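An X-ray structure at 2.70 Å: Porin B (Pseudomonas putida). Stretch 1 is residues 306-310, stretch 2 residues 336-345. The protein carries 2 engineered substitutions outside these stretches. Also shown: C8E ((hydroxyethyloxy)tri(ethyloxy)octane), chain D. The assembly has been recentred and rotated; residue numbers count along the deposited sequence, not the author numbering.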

# COMPACT_ATOMS: atom_id res chain seq x y z
N VAL A 306 10.98 -11.65 -23.62
CA VAL A 306 10.34 -10.49 -23.01
C VAL A 306 9.81 -10.82 -21.61
O VAL A 306 9.77 -9.96 -20.73
CB VAL A 306 9.21 -9.95 -23.95
CG1 VAL A 306 8.18 -9.12 -23.21
CG2 VAL A 306 9.82 -9.15 -25.07
N ASN A 307 9.43 -12.07 -21.40
CA ASN A 307 8.87 -12.49 -20.12
C ASN A 307 9.93 -12.74 -19.05
O ASN A 307 9.61 -13.14 -17.93
CB ASN A 307 7.97 -13.72 -20.30
CG ASN A 307 6.78 -13.44 -21.21
OD1 ASN A 307 6.53 -14.19 -22.16
ND2 ASN A 307 6.06 -12.36 -20.94
N ARG A 308 11.18 -12.50 -19.40
CA ARG A 308 12.28 -12.56 -18.42
C ARG A 308 13.14 -11.30 -18.54
O ARG A 308 13.00 -10.54 -19.49
CB ARG A 308 13.11 -13.83 -18.64
CG ARG A 308 12.30 -15.12 -18.60
CD ARG A 308 13.08 -16.29 -19.18
NE ARG A 308 14.34 -16.52 -18.48
CZ ARG A 308 15.26 -17.40 -18.89
NH1 ARG A 308 15.05 -18.12 -19.99
NH2 ARG A 308 16.38 -17.54 -18.20
N GLY A 309 14.01 -11.07 -17.56
CA GLY A 309 14.90 -9.92 -17.58
C GLY A 309 14.83 -9.04 -16.35
O GLY A 309 14.14 -9.36 -15.37
N LEU A 310 15.53 -7.90 -16.42
CA LEU A 310 15.64 -6.94 -15.31
C LEU A 310 14.62 -5.80 -15.41
O LEU A 310 14.47 -5.15 -16.46
CB LEU A 310 17.06 -6.36 -15.27
CG LEU A 310 17.45 -5.38 -14.15
CD1 LEU A 310 17.55 -6.09 -12.81
CD2 LEU A 310 18.75 -4.67 -14.46
C1 C8E D . 12.85 -17.23 5.04
C2 C8E D . 14.02 -16.35 5.48
C3 C8E D . 15.28 -16.68 4.68
C4 C8E D . 15.76 -15.43 3.94
C5 C8E D . 15.46 -15.49 2.43
C6 C8E D . 16.70 -15.21 1.57
C7 C8E D . 16.34 -14.48 0.27
C8 C8E D . 17.58 -13.84 -0.35
O9 C8E D . 18.14 -14.62 -1.39
C10 C8E D . 18.18 -13.97 -2.66
C11 C8E D . 19.41 -14.41 -3.48
O12 C8E D . 19.49 -15.82 -3.66
C13 C8E D . 20.01 -16.18 -4.94
C14 C8E D . 19.58 -17.59 -5.38
O15 C8E D . 20.52 -18.18 -6.26
C16 C8E D . 19.96 -18.63 -7.48
C17 C8E D . 20.12 -20.14 -7.67
O18 C8E D . 19.53 -20.56 -8.90
C19 C8E D . 20.44 -21.11 -9.84
C20 C8E D . 19.68 -22.10 -10.73
O21 C8E D . 20.46 -23.22 -11.06
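Stretch 2 336-345: YKGAFDARPK

Where two antiparallel strands give way to loop, a long side chain can carry the pairing onward after the backbones have parted, and this contact in Porin B is a compact example. Stretch 2 enters as a strand, Tyr 336 and Lys 337, and runs antiparallel to Gly 309 and Leu 310. Gly 309 and Lys 337 form the hydrogen-bonded pair: Gly 309 N donates to Lys 337 O at 2.9 Å, and Lys 337 N returns a bond to Gly 309 O at 3.0 Å. Leu 310 faces Tyr 336 in the neighbouring non-hydrogen-bonded pair, their CA atoms 4.5 Å apart.

Both side chains of that second pair emerge on the same face of the sheet. Tyr 336, with chi1 t and chi2 near -66°, lays its ring back across the partner strand, so that Gly 309 CA sits over the ring face, 4.0 Å from the centroid of Tyr 336. Leu 310 CB touches Tyr 336 CD2 at 3.8 Å. Gly 309 itself adopts phi 125° and psi -173°, a conformation in which a CB would jam against the preceding carbonyl.

Beyond Lys 337 the chain turns at Gly 338, whose positive phi favours glycine; an ideal CB there would lie 2.7 Å from Arg 308 NE, a clash. Arg 308 uses this space. Its m, t, p conformation carries the guanidinium to the loop, where Arg 308 NE and NH2 both donate to Gly 338 O, at 3.0 and 2.8 Å. Asp 341 points its CA-to-CB bond away, yet its m rotamer brings the carboxylate back: Asp 341 OD1 accepts from Arg 308 NH1 at 2.9 Å and forms a salt bridge with Arg 308 NH2 at 2.7 Å. These acceptors lie at the guanidinium edge, while Pro 344 CB covers one face. A type I turn from Phe 340 to Arg 343 contains Asp 341.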

# COMPACT_ATOMS: atom_id res chain seq x y z
N TYR A 336 14.36 -9.08 -10.88
CA TYR A 336 14.75 -9.87 -12.03
C TYR A 336 13.85 -11.10 -12.13
O TYR A 336 13.79 -11.89 -11.18
CB TYR A 336 16.22 -10.29 -11.93
CG TYR A 336 16.81 -10.62 -13.28
CD1 TYR A 336 16.36 -11.71 -14.01
CD2 TYR A 336 17.80 -9.82 -13.84
CE1 TYR A 336 16.88 -12.00 -15.25
CE2 TYR A 336 18.33 -10.11 -15.10
CZ TYR A 336 17.86 -11.20 -15.80
OH TYR A 336 18.38 -11.50 -17.05
N LYS A 337 13.13 -11.22 -13.25
CA LYS A 337 12.43 -12.45 -13.61
C LYS A 337 13.33 -13.40 -14.41
O LYS A 337 13.88 -13.01 -15.44
CB LYS A 337 11.19 -12.17 -14.46
CG LYS A 337 9.95 -11.75 -13.68
CD LYS A 337 8.67 -12.32 -14.30
N GLY A 338 13.45 -14.64 -13.93
CA GLY A 338 14.05 -15.71 -14.71
C GLY A 338 15.54 -15.56 -14.97
O GLY A 338 16.00 -15.74 -16.11
N ALA A 339 16.29 -15.24 -13.92
CA ALA A 339 17.74 -15.19 -14.04
C ALA A 339 18.28 -16.51 -14.57
O ALA A 339 19.20 -16.55 -15.40
CB ALA A 339 18.37 -14.86 -12.69
N PHE A 340 17.68 -17.61 -14.13
CA PHE A 340 18.18 -18.92 -14.52
C PHE A 340 17.23 -19.72 -15.42
O PHE A 340 16.02 -19.71 -15.22
CB PHE A 340 18.64 -19.69 -13.28
CG PHE A 340 19.68 -18.95 -12.49
CD1 PHE A 340 21.02 -19.00 -12.86
CD2 PHE A 340 19.32 -18.15 -11.41
CE1 PHE A 340 21.99 -18.30 -12.16
CE2 PHE A 340 20.28 -17.44 -10.70
CZ PHE A 340 21.62 -17.52 -11.08
N ASP A 341 17.78 -20.36 -16.45
CA ASP A 341 16.97 -21.08 -17.43
C ASP A 341 16.13 -22.20 -16.82
O ASP A 341 15.06 -22.54 -17.33
CB ASP A 341 17.86 -21.64 -18.53
CG ASP A 341 18.19 -20.62 -19.58
OD1 ASP A 341 17.54 -19.55 -19.57
OD2 ASP A 341 19.08 -20.87 -20.41
N ALA A 342 16.63 -22.74 -15.72
CA ALA A 342 15.95 -23.78 -14.97
C ALA A 342 14.65 -23.29 -14.33
O ALA A 342 13.66 -24.02 -14.28
CB ALA A 342 16.87 -24.32 -13.90
N ARG A 343 14.65 -22.06 -13.83
CA ARG A 343 13.48 -21.53 -13.15
C ARG A 343 13.03 -20.19 -13.73
O ARG A 343 13.15 -19.14 -13.09
CB ARG A 343 13.75 -21.44 -11.65
CG ARG A 343 14.12 -22.79 -11.02
CD ARG A 343 12.90 -23.66 -10.78
NE ARG A 343 11.92 -22.93 -9.99
CZ ARG A 343 10.65 -23.29 -9.86
NH1 ARG A 343 10.20 -24.39 -10.47
NH2 ARG A 343 9.83 -22.54 -9.15
N PRO A 344 12.50 -20.23 -14.97
CA PRO A 344 12.20 -19.07 -15.82
C PRO A 344 11.06 -18.19 -15.32
O PRO A 344 10.90 -17.08 -15.83
CB PRO A 344 11.79 -19.72 -17.14
CG PRO A 344 11.22 -21.02 -16.74
CD PRO A 344 12.10 -21.49 -15.62
N LYS A 345 10.28 -18.67 -14.36
CA LYS A 345 9.18 -17.87 -13.83
C LYS A 345 9.47 -17.35 -12.42
O LYS A 345 8.64 -16.63 -11.86
CB LYS A 345 7.87 -18.65 -13.85
CG LYS A 345 7.39 -19.03 -15.23
CD LYS A 345 5.97 -19.55 -15.18
CE LYS A 345 5.35 -19.64 -16.57
NZ LYS A 345 3.95 -20.14 -16.50